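Local coordinates for protein FLUORESCENT IN BLUE LIGHT, chloroplastic (Arabidopsis thaliana, PDB 4YVO), which acts as a negative regulator of tetrapyrrole and chlorophyll biosynthesis in chloroplasts, its TPR domain mediating complex formation with glutamyl-tRNA reductase, at residues 100-103 against 104-107; 119-122 against 123-127; 140-144 against 145-149; 153-156 against 157-161. All coordinates share one frame; numbering follows the deposited sequence.

The four contacts come in series along the helical hairpins of the TPR domain, all of them local. Contact 1 closes helix 88-104 and contact 2 closes helix 108-125, both in the TPR 2 region; their centres lie 23 Å apart, on opposite sides of the chain's centre. Contacts 3 and 4 belong to TPR 3 and share helix 148-162, with centres 14 Å apart. Side-chain touches join three pairs of contacts, the closest being Gln103 CG to Cys141 SG at 3.6 Å, Leu119 CD1 to Phe154 CE1 at 4.1 Å, and Tyr142 CE2 to Phe154 CE2 at 3.8 Å. Helices thus pack together in the domain that mediates complex formation with glutamyl-tRNA reductase.

Contact 1 of 4, residues 100-103 against 104-107; sequences ASLQ and RQGK
Leu102 and Lys107 meet at the tight end of this turn, where backbone and side chains close on the same spot. Lys107 N donates to Leu102 O at 2.9 Å with an N-H...O angle of 153°, and Gly106 N reaches Gln103 O at 3.0 Å. Beside these bonds the CD2 methyl of Leu102 lies 3.9 Å from Lys107 CD, the two side chains slanting across each other. The leucine is buried, and Ala111 and Tyr114 of helix 108-125 also touch it.

The outer side is looser and polar. Gln105 holds CG beside its own backbone N (chi1 -62°), which carries the chain back over the preceding turn: Gln105 CG comes to 3.3 Å from Ser101 O, and Gln105 NE2 makes a weak, long bond of 3.5 Å to that oxygen. The other end of the amide, Gln105 OE1, accepts from Lys107 NZ at 2.9 Å, the amine sitting above the carbonyl plane. One amide therefore spans the last helical turn and the exposed lysine. Putting an alanine at Gln105 would probably leave Lys107 NZ without this acceptor and its extended chain freer to swing. In one of its two modelled conformers Arg104 turns away, NH1 bonding to Leu63 O in helix 48-64.

Positive phi at Gly106 (75°) and the paired bonds back into the last turn define a Schellman motif, here within TPR 2 and ending helix 88-104 just before Lys107, at the N-cap position of helix 108-125.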
loop_
_atom_site.group_PDB
_atom_site.type_symbol
_atom_site.label_atom_id
_atom_site.label_comp_id
_atom_site.label_asym_id
_atom_site.label_seq_id
_atom_site.Cartn_x
_atom_site.Cartn_y
_atom_site.Cartn_z
ATOM N N ALA A 100 -0.829 2.759 -3.967
ATOM C CA ALA A 100 -1.790 2.821 -5.069
ATOM C C ALA A 100 -1.842 4.220 -5.683
ATOM O O ALA A 100 -1.901 4.375 -6.905
ATOM C CB ALA A 100 -3.174 2.383 -4.601
ATOM N N SER A 101 -1.803 5.244 -4.834
ATOM C CA SER A 101 -1.822 6.626 -5.310
ATOM C C SER A 101 -0.603 6.923 -6.176
ATOM O O SER A 101 -0.700 7.596 -7.207
ATOM C CB SER A 101 -1.846 7.601 -4.132
ATOM O OG SER A 101 -3.020 7.439 -3.361
ATOM N N LEU A 102 0.546 6.417 -5.752
ATOM C CA LEU A 102 1.781 6.623 -6.494
ATOM C C LEU A 102 1.787 5.856 -7.819
ATOM O O LEU A 102 2.260 6.370 -8.834
ATOM C CB LEU A 102 2.986 6.274 -5.625
ATOM C CG LEU A 102 3.217 7.277 -4.493
ATOM C CD1 LEU A 102 4.071 6.636 -3.414
ATOM C CD2 LEU A 102 3.852 8.552 -5.027
ATOM N N GLN A 103 1.242 4.642 -7.819
ATOM C CA GLN A 103 1.076 3.895 -9.068
ATOM C C GLN A 103 0.243 4.672 -10.081
ATOM O O GLN A 103 0.598 4.732 -11.261
ATOM C CB GLN A 103 0.419 2.542 -8.828
ATOM C CG GLN A 103 1.334 1.508 -8.234
ATOM C CD GLN A 103 0.592 0.223 -7.931
ATOM O OE1 GLN A 103 0.095 0.026 -6.822
ATOM N NE2 GLN A 103 0.467 -0.636 -8.935
ATOM N N ARG A 104 -0.863 5.263 -9.632
ATOM C CA ARG A 104 -1.716 6.050 -10.525
ATOM C C ARG A 104 -0.973 7.240 -11.120
ATOM O O ARG A 104 -1.307 7.706 -12.207
ATOM C CB ARG A 104 -2.952 6.569 -9.790
ATOM C CG ARG A 104 -3.820 5.503 -9.170
ATOM C CD ARG A 104 -4.674 4.783 -10.193
ATOM N NE ARG A 104 -5.581 3.855 -9.527
ATOM C CZ ARG A 104 -6.760 4.196 -9.018
ATOM N NH1 ARG A 104 -7.189 5.450 -9.108
ATOM N NH2 ARG A 104 -7.511 3.283 -8.423
ATOM N N GLN A 105 0.018 7.742 -10.389
ATOM C CA GLN A 105 0.816 8.878 -10.841
ATOM C C GLN A 105 2.018 8.454 -11.684
ATOM O O GLN A 105 2.779 9.301 -12.150
ATOM C CB GLN A 105 1.308 9.699 -9.648
ATOM C CG GLN A 105 0.208 10.321 -8.816
ATOM C CD GLN A 105 0.762 11.142 -7.679
ATOM O OE1 GLN A 105 1.528 12.077 -7.901
ATOM N NE2 GLN A 105 0.393 10.789 -6.452
ATOM N N GLY A 106 2.199 7.151 -11.869
ATOM C CA GLY A 106 3.335 6.648 -12.626
ATOM C C GLY A 106 4.642 6.730 -11.854
ATOM O O GLY A 106 5.727 6.691 -12.441
ATOM N N LYS A 107 4.533 6.847 -10.532
ATOM C CA LYS A 107 5.695 6.914 -9.650
ATOM C C LYS A 107 5.950 5.547 -9.028
ATOM O O LYS A 107 5.679 5.312 -7.844
ATOM C CB LYS A 107 5.487 7.992 -8.581
ATOM C CG LYS A 107 5.429 9.392 -9.173
ATOM C CD LYS A 107 5.032 10.450 -8.162
ATOM C CE LYS A 107 4.928 11.811 -8.839
ATOM N NZ LYS A 107 4.335 12.855 -7.956
#

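Contact 2 of 4, residues 119-122 against 123-127; sequences LAIS and KRESE
Glu127 N bonds to Ser122 O at 3.1 Å, with an N-H...O angle of 161°. Just before it, Glu125 N meets Ile121 O at 2.9 Å, and Arg124 N and Lys123 N continue the helical pattern to Ala120 O and Leu119 O. Ser122 CA adds a CH...O contact of 3.3 Å to Glu127 O, so Glu127 meets Ser122 through both its N and its O. Outside the turn, Lys92 of helix 88-104 bonds to Ser122 OG and forms a salt bridge with Glu127 OE1, holding both residues from the neighbouring helix.

Further out, Arg124 is modelled in two conformers. In the one described here it bends at chi3 (-58°), which brings its guanidinium back along its own helix. One face then lies over Ala120 O and Ile121 CA, both toward the rim of the group, and Arg124 NH1 stands 3.8 Å from Ala120 CB. Independently of the arginine, Ile121 CG2 packs 4.0 Å from Glu125 CG, with Pro88 touching both of these residues.

Ser126, with phi 48°, is where the chain leaves helical geometry. Together with the bond from Glu127 back to Ser122 and a weak one of 3.3 Å from Ser126 N to Lys123 O, this is the Schellman motif that ends helix 108-125, at the close of the TPR 2 region.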
loop_
_atom_site.group_PDB
_atom_site.type_symbol
_atom_site.label_atom_id
_atom_site.label_comp_id
_atom_site.label_asym_id
_atom_site.label_seq_id
_atom_site.Cartn_x
_atom_site.Cartn_y
_atom_site.Cartn_z
ATOM N N LEU A 119 4.472 -5.202 3.640
ATOM C CA LEU A 119 5.189 -6.452 3.891
ATOM C C LEU A 119 6.021 -6.383 5.172
ATOM O O LEU A 119 6.035 -7.320 5.978
ATOM C CB LEU A 119 6.097 -6.802 2.708
ATOM C CG LEU A 119 5.361 -6.976 1.371
ATOM C CD1 LEU A 119 6.357 -7.354 0.291
ATOM C CD2 LEU A 119 4.242 -8.010 1.455
ATOM N N ALA A 120 6.719 -5.269 5.362
ATOM C CA ALA A 120 7.609 -5.135 6.507
ATOM C C ALA A 120 6.842 -5.102 7.825
ATOM O O ALA A 120 7.227 -5.772 8.783
ATOM C CB ALA A 120 8.490 -3.901 6.362
ATOM N N ILE A 121 5.747 -4.341 7.868
ATOM C CA ILE A 121 4.925 -4.265 9.073
ATOM C C ILE A 121 4.322 -5.637 9.377
ATOM O O ILE A 121 4.278 -6.078 10.529
ATOM C CB ILE A 121 3.802 -3.211 8.915
ATOM C CG1 ILE A 121 4.391 -1.804 8.769
ATOM C CG2 ILE A 121 2.823 -3.270 10.088
ATOM C CD1 ILE A 121 3.426 -0.817 8.149
ATOM N N SER A 122 3.878 -6.329 8.333
ATOM C CA SER A 122 3.291 -7.655 8.512
ATOM C C SER A 122 4.261 -8.645 9.148
ATOM O O SER A 122 3.865 -9.447 9.987
ATOM C CB SER A 122 2.775 -8.196 7.185
ATOM O OG SER A 122 1.714 -7.378 6.702
ATOM N N LYS A 123 5.526 -8.588 8.752
ATOM C CA LYS A 123 6.528 -9.463 9.350
ATOM C C LYS A 123 6.779 -9.093 10.805
ATOM O O LYS A 123 6.820 -9.964 11.679
ATOM C CB LYS A 123 7.837 -9.429 8.558
ATOM C CG LYS A 123 7.759 -10.137 7.222
ATOM C CD LYS A 123 9.109 -10.106 6.528
ATOM C CE LYS A 123 9.004 -10.523 5.076
ATOM N NZ LYS A 123 8.491 -11.901 4.917
ATOM N N ARG A 124 6.937 -7.802 11.072
ATOM C CA ARG A 124 7.192 -7.347 12.435
ATOM C C ARG A 124 6.056 -7.710 13.389
ATOM O O ARG A 124 6.297 -8.078 14.542
ATOM C CB ARG A 124 7.458 -5.839 12.475
ATOM C CG ARG A 124 8.811 -5.437 11.909
ATOM C CD ARG A 124 9.199 -4.022 12.320
ATOM N NE ARG A 124 8.204 -3.038 11.899
ATOM C CZ ARG A 124 8.224 -2.402 10.732
ATOM N NH1 ARG A 124 9.192 -2.636 9.857
ATOM N NH2 ARG A 124 7.274 -1.526 10.442
ATOM N N GLU A 125 4.821 -7.604 12.906
ATOM C CA GLU A 125 3.655 -7.836 13.752
ATOM C C GLU A 125 3.126 -9.251 13.688
ATOM O O GLU A 125 2.183 -9.582 14.401
ATOM C CB GLU A 125 2.519 -6.895 13.356
ATOM C CG GLU A 125 2.872 -5.439 13.453
ATOM C CD GLU A 125 3.271 -5.045 14.850
ATOM O OE1 GLU A 125 2.626 -5.513 15.812
ATOM O OE2 GLU A 125 4.240 -4.269 14.984
ATOM N N SER A 126 3.715 -10.072 12.822
ATOM C CA SER A 126 3.195 -11.415 12.545
ATOM C C SER A 126 1.689 -11.366 12.295
ATOM O O SER A 126 0.909 -12.101 12.907
ATOM C CB SER A 126 3.533 -12.378 13.683
ATOM O OG SER A 126 4.935 -12.426 13.889
ATOM N N GLU A 127 1.293 -10.481 11.388
ATOM C CA GLU A 127 -0.100 -10.221 11.093
ATOM C C GLU A 127 -0.187 -9.996 9.590
ATOM O O GLU A 127 0.379 -9.050 9.058
ATOM C CB GLU A 127 -0.577 -9.001 11.886
ATOM C CG GLU A 127 -2.077 -8.792 11.867
ATOM C CD GLU A 127 -2.543 -8.148 10.581
ATOM O OE1 GLU A 127 -2.095 -7.021 10.282
ATOM O OE2 GLU A 127 -3.343 -8.779 9.861
#

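Contact 3 of 4, residues 140-144 against 145-149; sequences DCYTE and LGDLE
Tyr142 and Asp147 lie side by side and point the same way, the ring and carboxylate planes turned 75° apart. Their closest side-chain approach is from Tyr142 CD1 to Asp147 CB, 3.8 Å, along an oblique direction. The carboxylate oxygen Asp147 OD2 stands 3.9 Å from the same Tyr142 CD1, a contact with the ring carbons and not with the phenol hydroxyl. The aspartate reaches this position with CG opposite its backbone N (chi1 -166°). Asp147 N donates to Tyr142 O at 2.9 Å, so main chain and side chains join the same two residues.

That bond is one half of a Schellman motif; the other runs from Gly146 N to Thr143 O, 3.0 Å. Gly146 has phi 77°, and the chain turns there from helix 131-144 into helix 148-162, the whole turn falling within TPR 3. Asp147 occupies the N-cap of the second helix: its side chain caps a backbone N just beyond the turn, and Asp147 OD2 also forms a salt bridge with Lys150.

Leu145 approaches from another direction. Its N bonds to Cys141 O, and the branch-point carbon CG of Leu145 lies 3.4 Å from Cys141 O. From there Leu145 CD1 extends to 4.4 Å from Tyr142 CD1, a loose apolar contact at an oblique angle to the ring. Ile112 of helix 108-125 packs against both Cys141 and Tyr142.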
loop_
_atom_site.group_PDB
_atom_site.type_symbol
_atom_site.label_atom_id
_atom_site.label_comp_id
_atom_site.label_asym_id
_atom_site.label_seq_id
_atom_site.Cartn_x
_atom_site.Cartn_y
_atom_site.Cartn_z
ATOM N N ASP A 140 3.583 -5.541 -10.263
ATOM C CA ASP A 140 3.104 -4.609 -11.282
ATOM C C ASP A 140 4.022 -3.395 -11.426
ATOM O O ASP A 140 4.300 -2.934 -12.542
ATOM C CB ASP A 140 1.680 -4.144 -10.964
ATOM C CG ASP A 140 0.653 -5.251 -11.117
ATOM O OD1 ASP A 140 0.963 -6.291 -11.739
ATOM O OD2 ASP A 140 -0.482 -5.076 -10.623
ATOM N N CYS A 141 4.496 -2.878 -10.292
ATOM C CA CYS A 141 5.425 -1.752 -10.311
ATOM C C CYS A 141 6.735 -2.110 -11.005
ATOM O O CYS A 141 7.224 -1.350 -11.846
ATOM C CB CYS A 141 5.710 -1.248 -8.895
ATOM S SG CYS A 141 4.331 -0.410 -8.105
ATOM N N TYR A 142 7.306 -3.262 -10.658
ATOM C CA TYR A 142 8.559 -3.682 -11.270
ATOM C C TYR A 142 8.382 -3.924 -12.768
ATOM O O TYR A 142 9.280 -3.644 -13.554
ATOM C CB TYR A 142 9.136 -4.918 -10.572
ATOM C CG TYR A 142 9.899 -4.603 -9.302
ATOM C CD1 TYR A 142 10.975 -3.723 -9.309
ATOM C CD2 TYR A 142 9.569 -5.218 -8.101
ATOM C CE1 TYR A 142 11.673 -3.440 -8.149
ATOM C CE2 TYR A 142 10.271 -4.947 -6.937
ATOM C CZ TYR A 142 11.320 -4.060 -6.963
ATOM O OH TYR A 142 12.011 -3.795 -5.798
ATOM N N THR A 143 7.214 -4.424 -13.162
ATOM C CA THR A 143 6.911 -4.596 -14.580
ATOM C C THR A 143 6.940 -3.257 -15.325
ATOM O O THR A 143 7.533 -3.145 -16.401
ATOM C CB THR A 143 5.552 -5.295 -14.786
ATOM O OG1 THR A 143 5.607 -6.610 -14.220
ATOM C CG2 THR A 143 5.215 -5.398 -16.272
ATOM N N GLU A 144 6.315 -2.235 -14.748
ATOM C CA GLU A 144 6.350 -0.911 -15.364
ATOM C C GLU A 144 7.761 -0.326 -15.426
ATOM O O GLU A 144 8.071 0.463 -16.317
ATOM C CB GLU A 144 5.408 0.056 -14.647
ATOM C CG GLU A 144 3.956 -0.380 -14.674
ATOM C CD GLU A 144 3.393 -0.455 -16.079
ATOM O OE1 GLU A 144 3.841 0.318 -16.954
ATOM O OE2 GLU A 144 2.491 -1.291 -16.307
ATOM N N LEU A 145 8.613 -0.720 -14.484
ATOM C CA LEU A 145 9.991 -0.248 -14.446
ATOM C C LEU A 145 10.904 -1.068 -15.351
ATOM O O LEU A 145 12.077 -0.742 -15.514
ATOM C CB LEU A 145 10.522 -0.274 -13.014
ATOM C CG LEU A 145 9.851 0.720 -12.067
ATOM C CD1 LEU A 145 10.253 0.433 -10.631
ATOM C CD2 LEU A 145 10.228 2.144 -12.466
ATOM N N GLY A 146 10.366 -2.135 -15.935
ATOM C CA GLY A 146 11.142 -2.986 -16.817
ATOM C C GLY A 146 12.074 -3.932 -16.086
ATOM O O GLY A 146 12.993 -4.493 -16.680
ATOM N N ASP A 147 11.839 -4.112 -14.790
ATOM C CA ASP A 147 12.653 -5.017 -13.991
ATOM C C ASP A 147 11.977 -6.379 -13.982
ATOM O O ASP A 147 11.268 -6.733 -13.034
ATOM C CB ASP A 147 12.810 -4.480 -12.567
ATOM C CG ASP A 147 13.913 -5.177 -11.796
ATOM O OD1 ASP A 147 14.267 -6.324 -12.152
ATOM O OD2 ASP A 147 14.425 -4.575 -10.823
ATOM N N LEU A 148 12.175 -7.135 -15.055
ATOM C CA LEU A 148 11.452 -8.392 -15.215
ATOM C C LEU A 148 11.860 -9.448 -14.191
ATOM O O LEU A 148 11.043 -10.272 -13.795
ATOM C CB LEU A 148 11.582 -8.922 -16.644
ATOM C CG LEU A 148 11.090 -7.959 -17.729
ATOM C CD1 LEU A 148 11.044 -8.651 -19.082
ATOM C CD2 LEU A 148 9.733 -7.352 -17.379
ATOM N N GLU A 149 13.114 -9.405 -13.751
ATOM C CA GLU A 149 13.599 -10.345 -12.747
ATOM C C GLU A 149 12.837 -10.184 -11.430
ATOM O O GLU A 149 12.264 -11.146 -10.907
ATOM C CB GLU A 149 15.101 -10.147 -12.527
#

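Contact 4 of 4, residues 153-156 against 157-161; sequences KFYD and TYIAR
Regular i to i+4 bonding joins Tyr155 O to Ile159 N at 2.9 Å with an N-H...O angle of 172°, and Phe154 O to Tyr158 N and Asp156 O to Ala160 N repeat the spacing. On this frame Ile159 CG1 sits over one face of the Tyr155 ring, 3.9 Å from the centroid and 20° off the ring normal, a CH-pi contact displaced toward the rim. The nearest ring atom is Tyr155 CZ, 3.6 Å from Ile159 CG1, and the methyl Ile159 CD1 continues to 3.8 Å from Tyr155 OH. Tyr155 presents this face because CG stands opposite its backbone N (chi1 178°), laying the ring along the helix toward the following turn. Tyr158 meets the same ring differently: Tyr155 CD1 lies at the edge of the Tyr158 ring, near its plane, 4.2 Å from Tyr158 CD2.

With Ile159 cut back to an alanine, the Tyr155 face would probably lose its CH-pi partner and the ring would be freer to turn. At the other side of the helix, Thr157 N donates to Lys153 O, and Phe154 and Thr157 both pack on Tyr135 of helix 131-144.

The chemistry is therefore divided round helix 148-162: backbone bonds set the spacing, while dispersion and a CH-pi contact, with no charged pair among them, order the aromatic side chains on its partly exposed flank.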
loop_
_atom_site.group_PDB
_atom_site.type_symbol
_atom_site.label_atom_id
_atom_site.label_comp_id
_atom_site.label_asym_id
_atom_site.label_seq_id
_atom_site.Cartn_x
_atom_site.Cartn_y
_atom_site.Cartn_z
ATOM N N LYS A 153 9.747 -12.559 -9.514
ATOM C CA LYS A 153 9.818 -13.102 -8.157
ATOM C C LYS A 153 8.564 -12.746 -7.363
ATOM O O LYS A 153 7.950 -13.607 -6.723
ATOM C CB LYS A 153 11.067 -12.608 -7.413
ATOM C CG LYS A 153 12.399 -13.128 -7.940
ATOM C CD LYS A 153 13.511 -12.847 -6.926
ATOM C CE LYS A 153 14.900 -12.945 -7.543
ATOM N NZ LYS A 153 15.268 -11.696 -8.272
ATOM N N PHE A 154 8.172 -11.478 -7.406
ATOM C CA PHE A 154 6.990 -11.054 -6.665
ATOM C C PHE A 154 5.705 -11.643 -7.253
ATOM O O PHE A 154 4.791 -12.021 -6.518
ATOM C CB PHE A 154 6.921 -9.523 -6.576
ATOM C CG PHE A 154 7.826 -8.949 -5.523
ATOM C CD1 PHE A 154 7.374 -8.783 -4.221
ATOM C CD2 PHE A 154 9.135 -8.603 -5.822
ATOM C CE1 PHE A 154 8.205 -8.270 -3.233
ATOM C CE2 PHE A 154 9.965 -8.091 -4.845
ATOM C CZ PHE A 154 9.500 -7.927 -3.547
ATOM N N TYR A 155 5.645 -11.723 -8.576
ATOM C CA TYR A 155 4.494 -12.303 -9.246
ATOM C C TYR A 155 4.312 -13.780 -8.877
ATOM O O TYR A 155 3.194 -14.229 -8.620
ATOM C CB TYR A 155 4.626 -12.126 -10.758
ATOM C CG TYR A 155 3.497 -12.740 -11.526
ATOM C CD1 TYR A 155 2.245 -12.148 -11.543
ATOM C CD2 TYR A 155 3.679 -13.922 -12.236
ATOM C CE1 TYR A 155 1.198 -12.715 -12.247
ATOM C CE2 TYR A 155 2.641 -14.491 -12.943
ATOM C CZ TYR A 155 1.405 -13.882 -12.944
ATOM O OH TYR A 155 0.369 -14.442 -13.642
ATOM N N ASP A 156 5.410 -14.525 -8.836
ATOM C CA ASP A 156 5.342 -15.941 -8.485
ATOM C C ASP A 156 4.797 -16.129 -7.069
ATOM O O ASP A 156 3.970 -17.010 -6.825
ATOM C CB ASP A 156 6.712 -16.609 -8.625
ATOM C CG ASP A 156 7.123 -16.813 -10.078
ATOM O OD1 ASP A 156 6.255 -16.738 -10.978
ATOM O OD2 ASP A 156 8.322 -17.056 -10.321
ATOM N N THR A 157 5.245 -15.289 -6.142
ATOM C CA THR A 157 4.768 -15.370 -4.766
ATOM C C THR A 157 3.292 -14.972 -4.666
ATOM O O THR A 157 2.510 -15.598 -3.944
ATOM C CB THR A 157 5.616 -14.491 -3.841
ATOM O OG1 THR A 157 6.988 -14.880 -3.963
ATOM C CG2 THR A 157 5.182 -14.654 -2.391
ATOM N N TYR A 158 2.926 -13.932 -5.404
ATOM C CA TYR A 158 1.546 -13.476 -5.491
ATOM C C TYR A 158 0.617 -14.616 -5.918
ATOM O O TYR A 158 -0.370 -14.919 -5.233
ATOM C CB TYR A 158 1.490 -12.312 -6.476
ATOM C CG TYR A 158 0.126 -11.811 -6.869
ATOM C CD1 TYR A 158 -0.751 -11.293 -5.926
ATOM C CD2 TYR A 158 -0.269 -11.818 -8.201
ATOM C CE1 TYR A 158 -1.999 -10.802 -6.302
ATOM C CE2 TYR A 158 -1.502 -11.328 -8.583
ATOM C CZ TYR A 158 -2.362 -10.824 -7.631
ATOM O OH TYR A 158 -3.585 -10.339 -8.027
ATOM N N ILE A 159 0.940 -15.259 -7.036
ATOM C CA ILE A 159 0.119 -16.364 -7.532
ATOM C C ILE A 159 0.118 -17.551 -6.562
ATOM O O ILE A 159 -0.935 -18.146 -6.300
ATOM C CB ILE A 159 0.566 -16.830 -8.944
ATOM C CG1 ILE A 159 0.422 -15.689 -9.960
ATOM C CG2 ILE A 159 -0.223 -18.067 -9.388
ATOM C CD1 ILE A 159 -1.002 -15.184 -10.160
ATOM N N ALA A 160 1.290 -17.886 -6.022
ATOM C CA ALA A 160 1.402 -18.996 -5.078
ATOM C C ALA A 160 0.501 -18.748 -3.876
ATOM O O ALA A 160 -0.151 -19.655 -3.357
ATOM C CB ALA A 160 2.854 -19.179 -4.624
ATOM N N ARG A 161 0.458 -17.497 -3.439
ATOM C CA ARG A 161 -0.371 -17.141 -2.302
ATOM C C ARG A 161 -1.864 -17.183 -2.658
ATOM O O ARG A 161 -2.666 -17.717 -1.892
ATOM C CB ARG A 161 0.058 -15.786 -1.749
ATOM C CG ARG A 161 -0.495 -15.489 -0.402
ATOM C CD ARG A 161 0.302 -14.394 0.287
ATOM N NE ARG A 161 -0.373 -13.997 1.510
ATOM C CZ ARG A 161 -0.119 -14.507 2.704
ATOM N NH1 ARG A 161 0.837 -15.432 2.858
ATOM N NH2 ARG A 161 -0.804 -14.068 3.751
#